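Local coordinates for putative restriction endonuclease domain-containing protein (Anabaena variabilis, PDB 3OT2), which is of unknown function but, as a member of the PD-(D/E)XK nuclease clan, is probably a restriction-endonuclease-like enzyme that cuts DNA, at residues Val52-Val57 / Ile62-Leu67; Asp13-Leu18 / Glu68-Phe73. All blocks are in the same frame, centred on the assembly; numbering follows the deposited sequence.

Contact 1 of 2, residues Val52-Val57 / Ile62-Leu67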
ATOM      1  N   VAL A  52       4.559  15.471  19.303  1.00 32.98           N
ATOM      2  CA  VAL A  52       5.708  15.989  18.559  1.00 33.89           C
ATOM      3  C   VAL A  52       5.231  16.956  17.431  1.00 34.93           C
ATOM      4  O   VAL A  52       5.768  18.059  17.323  1.00 35.52           O
ATOM      5  CB  VAL A  52       6.589  14.829  18.047  1.00 39.44           C
ATOM      6  CG1 VAL A  52       7.609  15.318  17.038  1.00 39.88           C
ATOM      7  CG2 VAL A  52       7.305  14.156  19.213  1.00 40.84           C
ATOM      8  N   ILE A  53       4.209  16.575  16.642  1.00 28.72           N
ATOM      9  CA  ILE A  53       3.688  17.464  15.600  1.00 27.62           C
ATOM     10  C   ILE A  53       3.179  18.791  16.214  1.00 32.74           C
ATOM     11  O   ILE A  53       3.560  19.873  15.746  1.00 33.62           O
ATOM     12  CB  ILE A  53       2.590  16.765  14.755  1.00 27.30           C
ATOM     13  CG1 ILE A  53       3.207  15.599  13.927  1.00 26.55           C
ATOM     14  CG2 ILE A  53       1.866  17.785  13.828  1.00 25.50           C
ATOM     15  CD1 ILE A  53       2.198  14.646  13.467  1.00 24.95           C
ATOM     16  N   ASN A  54       2.353  18.713  17.265  1.00 30.49           N
ATOM     17  CA  ASN A  54       1.786  19.914  17.887  1.00 30.81           C
ATOM     18  C   ASN A  54       2.865  20.808  18.508  1.00 37.12           C
ATOM     19  O   ASN A  54       2.757  22.041  18.405  1.00 36.14           O
ATOM     20  CB  ASN A  54       0.713  19.559  18.910  1.00 30.16           C
ATOM     21  CG  ASN A  54      -0.640  19.334  18.281  1.00 33.68           C
ATOM     22  OD1 ASN A  54      -0.969  19.901  17.243  1.00 33.62           O
ATOM     23  ND2 ASN A  54      -1.487  18.548  18.927  1.00 27.95           N
ATOM     24  N   SER A  55       3.952  20.212  19.055  1.00 32.37           N
ATOM     25  CA  SER A  55       5.045  21.019  19.620  1.00 33.75           C
ATOM     26  C   SER A  55       5.669  21.915  18.531  1.00 37.00           C
ATOM     27  O   SER A  55       6.099  23.016  18.831  1.00 35.68           O
ATOM     28  CB  SER A  55       6.110  20.128  20.264  1.00 34.80           C
ATOM     29  OG  SER A  55       6.882  19.481  19.267  1.00 40.14           O
ATOM     30  N   VAL A  56       5.633  21.456  17.271  1.00 34.77           N
ATOM     31  CA  VAL A  56       6.166  22.150  16.092  1.00 34.51           C
ATOM     32  C   VAL A  56       5.128  23.114  15.469  1.00 36.26           C
ATOM     33  O   VAL A  56       5.496  24.246  15.138  1.00 37.44           O
ATOM     34  CB  VAL A  56       6.700  21.119  15.043  1.00 38.10           C
ATOM     35  CG1 VAL A  56       7.101  21.802  13.721  1.00 38.55           C
ATOM     36  CG2 VAL A  56       7.886  20.341  15.605  1.00 37.87           C
ATOM     37  N   VAL A  57       3.862  22.707  15.312  1.00 31.41           N
ATOM     38  CA  VAL A  57       2.897  23.562  14.592  1.00 31.67           C
ATOM     39  C   VAL A  57       1.906  24.375  15.454  1.00 35.67           C
ATOM     40  O   VAL A  57       1.377  25.364  14.948  1.00 34.33           O
ATOM     41  CB  VAL A  57       2.104  22.758  13.525  1.00 34.14           C
ATOM     42  CG1 VAL A  57       3.035  22.253  12.424  1.00 32.95           C
ATOM     43  CG2 VAL A  57       1.278  21.619  14.147  1.00 33.11           C
ATOM     44  N   ILE A  62       0.218  27.523  13.326  1.00 31.10           N
ATOM     45  CA  ILE A  62       0.458  27.067  11.945  1.00 31.67           C
ATOM     46  C   ILE A  62      -0.605  25.998  11.599  1.00 33.16           C
ATOM     47  O   ILE A  62      -1.279  26.074  10.561  1.00 32.88           O
ATOM     48  CB  ILE A  62       1.909  26.518  11.772  1.00 34.47           C
ATOM     49  CG1 ILE A  62       2.943  27.651  11.960  1.00 36.84           C
ATOM     50  CG2 ILE A  62       2.081  25.828  10.391  1.00 35.41           C
ATOM     51  CD1 ILE A  62       4.350  27.194  12.313  1.00 40.52           C
ATOM     52  N   ALA A  63      -0.730  24.998  12.477  1.00 29.46           N
ATOM     53  CA  ALA A  63      -1.655  23.880  12.300  1.00 28.60           C
ATOM     54  C   ALA A  63      -1.944  23.235  13.632  1.00 32.06           C
ATOM     55  O   ALA A  63      -1.331  23.605  14.634  1.00 31.51           O
ATOM     56  CB  ALA A  63      -1.049  22.839  11.346  1.00 28.11           C
ATOM     57  N   ARG A  64      -2.837  22.243  13.637  1.00 28.72           N
ATOM     58  CA  ARG A  64      -3.170  21.479  14.843  1.00 28.02           C
ATOM     59  C   ARG A  64      -3.401  20.016  14.475  1.00 32.41           C
ATOM     60  O   ARG A  64      -4.128  19.721  13.503  1.00 30.31           O
ATOM     61  CB  ARG A  64      -4.394  22.066  15.565  1.00 28.12           C
ATOM     62  CG  ARG A  64      -4.685  21.363  16.903  1.00 34.36           C
ATOM     63  CD  ARG A  64      -5.553  22.170  17.821  1.00 36.04           C
ATOM     64  NE  ARG A  64      -5.897  21.360  18.997  1.00 44.57           N
ATOM     65  CZ  ARG A  64      -6.636  21.786  20.019  1.00 55.18           C
ATOM     66  NH1 ARG A  64      -7.103  23.029  20.039  1.00 38.27           N
ATOM     67  NH2 ARG A  64      -6.898  20.978  21.036  1.00 42.71           N
ATOM     68  N   ALA A  65      -2.755  19.107  15.244  1.00 27.82           N
ATOM     69  CA  ALA A  65      -2.899  17.665  15.112  1.00 27.22           C
ATOM     70  C   ALA A  65      -3.945  17.187  16.121  1.00 33.26           C
ATOM     71  O   ALA A  65      -3.883  17.556  17.292  1.00 33.56           O
ATOM     72  CB  ALA A  65      -1.566  16.972  15.354  1.00 27.71           C
ATOM     73  N   PHE A  66      -4.905  16.388  15.656  1.00 29.03           N
ATOM     74  CA  PHE A  66      -6.002  15.859  16.468  1.00 29.22           C
ATOM     75  C   PHE A  66      -5.990  14.352  16.483  1.00 34.34           C
ATOM     76  O   PHE A  66      -5.781  13.724  15.448  1.00 31.84           O
ATOM     77  CB  PHE A  66      -7.366  16.323  15.919  1.00 30.20           C
ATOM     78  CG  PHE A  66      -7.554  17.805  15.773  1.00 31.13           C
ATOM     79  CD1 PHE A  66      -8.029  18.564  16.833  1.00 34.97           C
ATOM     80  CD2 PHE A  66      -7.274  18.441  14.568  1.00 32.23           C
ATOM     81  CE1 PHE A  66      -8.204  19.931  16.692  1.00 36.34           C
ATOM     82  CE2 PHE A  66      -7.433  19.811  14.433  1.00 34.47           C
ATOM     83  CZ  PHE A  66      -7.907  20.548  15.491  1.00 33.85           C
ATOM     84  N   LEU A  67      -6.248  13.780  17.656  1.00 33.45           N
ATOM     85  CA  LEU A  67      -6.374  12.348  17.864  1.00 36.23           C
ATOM     86  C   LEU A  67      -7.768  11.904  17.555  1.00 37.30           C
ATOM     87  O   LEU A  67      -8.713  12.483  18.103  1.00 36.56           O
ATOM     88  CB  LEU A  67      -6.096  12.012  19.347  1.00 38.86           C
ATOM     89  CG  LEU A  67      -4.664  11.770  19.758  1.00 46.03           C
ATOM     90  CD1 LEU A  67      -4.520  11.824  21.253  1.00 47.75           C
ATOM     91  CD2 LEU A  67      -4.235  10.418  19.363  1.00 51.47           C
TER

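Contact 2 of 2, residues Asp13-Leu18 / Glu68-Phe73. With BU1 (1,4-butanediol), chain E; EDO (1,2-ethanediol), chain I.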
ATOM      1  N   ASP A  13     -25.889  10.056   5.190  1.00 55.26           N
ATOM      2  CA  ASP A  13     -26.798  10.872   6.016  1.00 57.35           C
ATOM      3  C   ASP A  13     -27.425  10.038   7.137  1.00 61.62           C
ATOM      4  O   ASP A  13     -27.472  10.499   8.277  1.00 61.49           O
ATOM      5  CB  ASP A  13     -27.896  11.534   5.155  1.00 62.54           C
ATOM      6  CG  ASP A  13     -27.396  12.622   4.210  1.00 80.93           C
ATOM      7  OD1 ASP A  13     -26.374  13.293   4.544  1.00 80.13           O
ATOM      8  OD2 ASP A  13     -28.044  12.836   3.157  1.00 90.20           O
ATOM      9  N   GLU A  14     -27.847   8.795   6.817  1.00 58.58           N
ATOM     10  CA  GLU A  14     -28.401   7.837   7.775  1.00 59.67           C
ATOM     11  C   GLU A  14     -27.315   7.399   8.770  1.00 59.93           C
ATOM     12  O   GLU A  14     -27.566   7.393   9.973  1.00 60.55           O
ATOM     13  CB  GLU A  14     -28.995   6.614   7.053  1.00 62.91           C
ATOM     14  CG  GLU A  14     -30.348   6.865   6.404  1.00 76.26           C
ATOM     15  CD  GLU A  14     -30.780   5.861   5.348  1.00103.65           C
ATOM     16  OE1 GLU A  14     -30.222   4.740   5.312  1.00 99.62           O
ATOM     17  OE2 GLU A  14     -31.696   6.195   4.563  1.00101.67           O
ATOM     18  N   PHE A  15     -26.103   7.074   8.268  1.00 52.78           N
ATOM     19  CA  PHE A  15     -24.963   6.655   9.099  1.00 49.62           C
ATOM     20  C   PHE A  15     -24.617   7.705  10.163  1.00 52.59           C
ATOM     21  O   PHE A  15     -24.330   7.343  11.302  1.00 53.79           O
ATOM     22  CB  PHE A  15     -23.710   6.352   8.231  1.00 47.82           C
ATOM     23  CG  PHE A  15     -22.426   6.212   9.029  1.00 45.63           C
ATOM     24  CD1 PHE A  15     -22.102   5.012   9.651  1.00 47.16           C
ATOM     25  CD2 PHE A  15     -21.562   7.296   9.192  1.00 43.11           C
ATOM     26  CE1 PHE A  15     -20.937   4.899  10.423  1.00 45.13           C
ATOM     27  CE2 PHE A  15     -20.404   7.182   9.975  1.00 43.22           C
ATOM     28  CZ  PHE A  15     -20.099   5.982  10.575  1.00 41.46           C
ATOM     29  N   LEU A  16     -24.599   8.993   9.774  1.00 48.10           N
ATOM     30  CA  LEU A  16     -24.223  10.100  10.650  1.00 46.98           C
ATOM     31  C   LEU A  16     -25.246  10.351  11.773  1.00 56.09           C
ATOM     32  O   LEU A  16     -24.909  11.012  12.749  1.00 56.76           O
ATOM     33  CB  LEU A  16     -23.974  11.373   9.836  1.00 45.08           C
ATOM     34  CG  LEU A  16     -22.730  11.358   8.920  1.00 46.00           C
ATOM     35  CD1 LEU A  16     -22.778  12.485   7.925  1.00 45.24           C
ATOM     36  CD2 LEU A  16     -21.416  11.401   9.714  1.00 44.03           C
ATOM     37  N   LYS A  17     -26.457   9.793  11.666  1.00 56.44           N
ATOM     38  CA  LYS A  17     -27.472   9.923  12.716  1.00 59.87           C
ATOM     39  C   LYS A  17     -27.263   8.845  13.790  1.00 66.51           C
ATOM     40  O   LYS A  17     -27.801   8.974  14.890  1.00 69.05           O
ATOM     41  CB  LYS A  17     -28.897   9.828  12.130  1.00 64.86           C
ATOM     42  CG  LYS A  17     -29.282  10.984  11.204  1.00 78.68           C
ATOM     43  CD  LYS A  17     -30.562  10.668  10.446  1.00 89.57           C
ATOM     44  CE  LYS A  17     -30.774  11.564   9.255  1.00 98.62           C
ATOM     45  NZ  LYS A  17     -31.899  11.080   8.412  1.00113.59           N
ATOM     46  N   LEU A  18     -26.487   7.785  13.471  1.00 62.38           N
ATOM     47  CA  LEU A  18     -26.218   6.653  14.366  1.00 62.82           C
ATOM     48  C   LEU A  18     -25.301   7.045  15.549  1.00 66.22           C
ATOM     49  O   LEU A  18     -24.546   8.024  15.441  1.00 63.26           O
ATOM     50  CB  LEU A  18     -25.595   5.474  13.588  1.00 61.88           C
ATOM     51  CG  LEU A  18     -26.375   4.926  12.380  1.00 68.04           C
ATOM     52  CD1 LEU A  18     -25.558   3.888  11.640  1.00 66.98           C
ATOM     53  CD2 LEU A  18     -27.720   4.336  12.789  1.00 72.34           C
ATOM     54  N   GLU A  68      -7.920  10.834  16.746  1.00 33.40           N
ATOM     55  CA  GLU A  68      -9.215  10.191  16.520  1.00 32.99           C
ATOM     56  C   GLU A  68     -10.371  11.188  16.208  1.00 36.65           C
ATOM     57  O   GLU A  68     -11.456  11.085  16.791  1.00 35.53           O
ATOM     58  CB  GLU A  68      -9.593   9.359  17.758  1.00 35.49           C
ATOM     59  CG  GLU A  68      -8.581   8.301  18.175  1.00 44.43           C
ATOM     60  CD  GLU A  68      -8.465   7.113  17.244  1.00 46.57           C
ATOM     61  OE1 GLU A  68      -9.463   6.809  16.559  1.00 44.95           O
ATOM     62  OE2 GLU A  68      -7.391   6.468  17.218  1.00 41.47           O
ATOM     63  N   LEU A  69     -10.150  12.113  15.265  1.00 31.87           N
ATOM     64  CA  LEU A  69     -11.159  13.085  14.870  1.00 32.50           C
ATOM     65  C   LEU A  69     -11.910  12.574  13.632  1.00 35.16           C
ATOM     66  O   LEU A  69     -11.279  12.102  12.683  1.00 31.34           O
ATOM     67  CB  LEU A  69     -10.476  14.442  14.584  1.00 32.72           C
ATOM     68  CG  LEU A  69     -11.333  15.568  14.020  1.00 38.89           C
ATOM     69  CD1 LEU A  69     -12.265  16.157  15.099  1.00 39.75           C
ATOM     70  CD2 LEU A  69     -10.462  16.652  13.414  1.00 39.65           C
ATOM     71  N   ARG A  70     -13.256  12.657  13.645  1.00 32.44           N
ATOM     72  CA  ARG A  70     -14.059  12.234  12.504  1.00 32.95           C
ATOM     73  C   ARG A  70     -13.989  13.269  11.381  1.00 36.15           C
ATOM     74  O   ARG A  70     -14.172  14.460  11.621  1.00 35.31           O
ATOM     75  CB  ARG A  70     -15.512  11.964  12.920  1.00 34.62           C
ATOM     76  CG  ARG A  70     -16.442  11.603  11.754  1.00 34.00           C
ATOM     77  CD  ARG A  70     -17.798  11.053  12.210  1.00 27.54           C
ATOM     78  NE  ARG A  70     -17.654   9.949  13.158  1.00 34.81           N
ATOM     79  CZ  ARG A  70     -17.417   8.690  12.812  1.00 46.11           C
ATOM     80  NH1 ARG A  70     -17.334   8.348  11.529  1.00 29.87           N
ATOM     81  NH2 ARG A  70     -17.259   7.763  13.741  1.00 36.44           N
ATOM     82  N   CYS A  71     -13.688  12.807  10.167  1.00 32.28           N
ATOM     83  CA  CYS A  71     -13.638  13.614   8.955  1.00 32.56           C
ATOM     84  C   CYS A  71     -14.615  13.032   7.958  1.00 35.81           C
ATOM     85  O   CYS A  71     -14.465  11.874   7.560  1.00 35.10           O
ATOM     86  CB  CYS A  71     -12.218  13.677   8.401  1.00 32.18           C
ATOM     87  SG  CYS A  71     -11.051  14.530   9.498  1.00 36.13           S
ATOM     88  N   THR A  72     -15.654  13.810   7.603  1.00 33.59           N
ATOM     89  CA  THR A  72     -16.708  13.367   6.690  1.00 33.66           C
ATOM     90  C   THR A  72     -16.634  14.171   5.397  1.00 38.17           C
ATOM     91  O   THR A  72     -16.893  15.372   5.407  1.00 37.81           O
ATOM     92  CB  THR A  72     -18.083  13.472   7.370  1.00 38.40           C
ATOM     93  OG1 THR A  72     -18.040  12.729   8.584  1.00 39.61           O
ATOM     94  CG2 THR A  72     -19.237  12.949   6.487  1.00 37.79           C
ATOM     95  N   PHE A  73     -16.321  13.496   4.273  1.00 34.24           N
ATOM     96  CA  PHE A  73     -16.194  14.140   2.966  1.00 34.55           C
ATOM     97  C   PHE A  73     -16.204  13.075   1.871  1.00 38.28           C
ATOM     98  O   PHE A  73     -15.890  11.913   2.136  1.00 36.57           O
ATOM     99  CB  PHE A  73     -14.891  14.985   2.898  1.00 35.14           C
ATOM    100  CG  PHE A  73     -13.641  14.183   3.183  1.00 35.08           C
ATOM    101  CD1 PHE A  73     -13.178  14.024   4.486  1.00 37.52           C
ATOM    102  CD2 PHE A  73     -12.958  13.543   2.157  1.00 36.10           C
ATOM    103  CE1 PHE A  73     -12.043  13.262   4.751  1.00 36.75           C
ATOM    104  CE2 PHE A  73     -11.809  12.794   2.422  1.00 37.41           C
ATOM    105  CZ  PHE A  73     -11.368  12.651   3.714  1.00 35.43           C
TER
HETATM  106  C1  BU1 E 189     -21.402  10.126  13.993  1.00 43.23           C
HETATM  107  C2  BU1 E 189     -21.570   8.751  13.344  1.00 44.06           C
HETATM  108  C3  BU1 E 189     -21.154   7.732  14.405  1.00 44.24           C
HETATM  109  C4  BU1 E 189     -21.309   6.320  13.878  1.00 45.26           C
HETATM  110  O5  BU1 E 189     -21.983  11.099  13.135  1.00 44.89           O
HETATM  111  O6  BU1 E 189     -20.798   5.449  14.910  1.00 46.77           O
HETATM  112  C1  EDO I 197     -15.066  10.847  17.459  1.00 64.47           C
HETATM  113  O1  EDO I 197     -15.985  11.654  16.727  1.00 65.60           O
HETATM  114  C2  EDO I 197     -14.595   9.731  16.549  1.00 62.78           C
HETATM  115  O2  EDO I 197     -13.720   8.895  17.306  1.00 72.93           O

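Contact 1 of 2, residues Val52-Val57 / Ile62-Leu67
N54 and A65 face each other where the last turns of helix 40-57 run back over strand 63-67, the short axes 7.5 Å apart at closest and nearly antiparallel at 161°. The primary amide of N54 grips both polar backbone atoms of A65. OD1 takes the hydrogen of A65 N in a short, almost straight bond (2.8 Å, 174° at the hydrogen), reaching the oxygen a little off the carbonyl plane. ND2 returns a bond to A65 O over 3.1 Å, and this acceptor lies in the amide plane. With chi1 at -84°, CG stands anti to the carbonyl carbon, which swings the amide from the flank of the helix down to the strand edge. The paired bonds fix the flip of the amide; an alanine here would probably leave A65 N and O without these mates on the helix side and open a gap beside A65. On the same alanine, I53 CG2 rests 3.8 Å from A65 CB, while I53 also packs on W108 and I110 of the central sheet. V57 closes the other end: its O accepts from I62 N (2.9 Å), approached almost head-on, and from A63 N (3.3 Å), which sits above the carbonyl plane. V57 CB meets A63 CB at 3.8 Å, and V57 CG2 lies against the A63 carbonyl. Since R64 and F66 pair with F85 and S83 of strand 82-86, the polar atoms of A65 are turned to the other edge of an outermost strand, where N54 takes the place of a neighbouring strand. The chemistry therefore sets I53 and V57 against the small side chains of A65 and A63, and adds four hydrogen bonds that tie the helix end to the strand and to I62 just before it.

Contact 2 of 2, residues Asp13-Leu18 / Glu68-Phe73
F15 turns the edge of its ring to the guanidinium of R70, with CE2 3.6 Å from R70 NH1 and that nitrogen lying in the ring plane, so the charge sits beside the ring and not over its face. The two flat groups are turned 64° against each other. F15 CG is anti to the backbone N (chi1 167°), which sends the ring from the helix toward R70. R70 itself runs out extended and then bends at chi3 (-52°), presenting its guanidinium to several partners: NE forms a salt bridge with E20, NH2 bonds S25 O, and NH1 bonds the hydroxyl of S77. These grips hold the guanidinium in position as one wall of the 1,4-butanediol pocket. C3 of the diol lies over one guanidinium face, toward its rim, while its C4 comes within 3.5 Å of F15 CZ. The diol hydroxyl O5 donates to L16 O at 3.0 Å, and the molecule is also hydrogen-bonded to P19 O. L16 meets T72 tip to tip, CD1 to T72 CG2 at 3.8 Å, and its other methyl CD2 lies 3.8 Å from T72 OG1, whose polar partner is S77. No hydrogen bond joins the two segments directly; van der Waals touches join them, and the diol lies against both. A type I turn from F15 to L18, closed by L18 N to F15 O at 3.1 Å, brings L16 O round to the ligand. The contact thus sets the N-terminal helix 12-15 and its turn against the small hairpin of strands 71-73 and 76-78, while the F15 ring also packs on Y27 and I32 of the neighbouring 25-28/31-34 hairpin.

How the contacts relate
The two contacts lie about 23 Å apart, centre to centre, and meet only through the chain: strand 63-67 of contact 1 runs straight into residues 68-73 of contact 2. In sequence order come 13-18, 52-57, 62-67 and 68-73, so the local helix-to-strand return of contact 1 falls within the longer excursion that contact 2 spans. Contact 1 belongs to the mixed central sheet and helix 40-57, which covers its end strand, an alpha/beta arrangement consistent with the PD-(D/E)XK fold. Contact 2 lies off that sheet, among small hairpins and the N-terminal helix, around a diol-filled pocket. One continuous chain segment therefore links the sheet to the pocket wall.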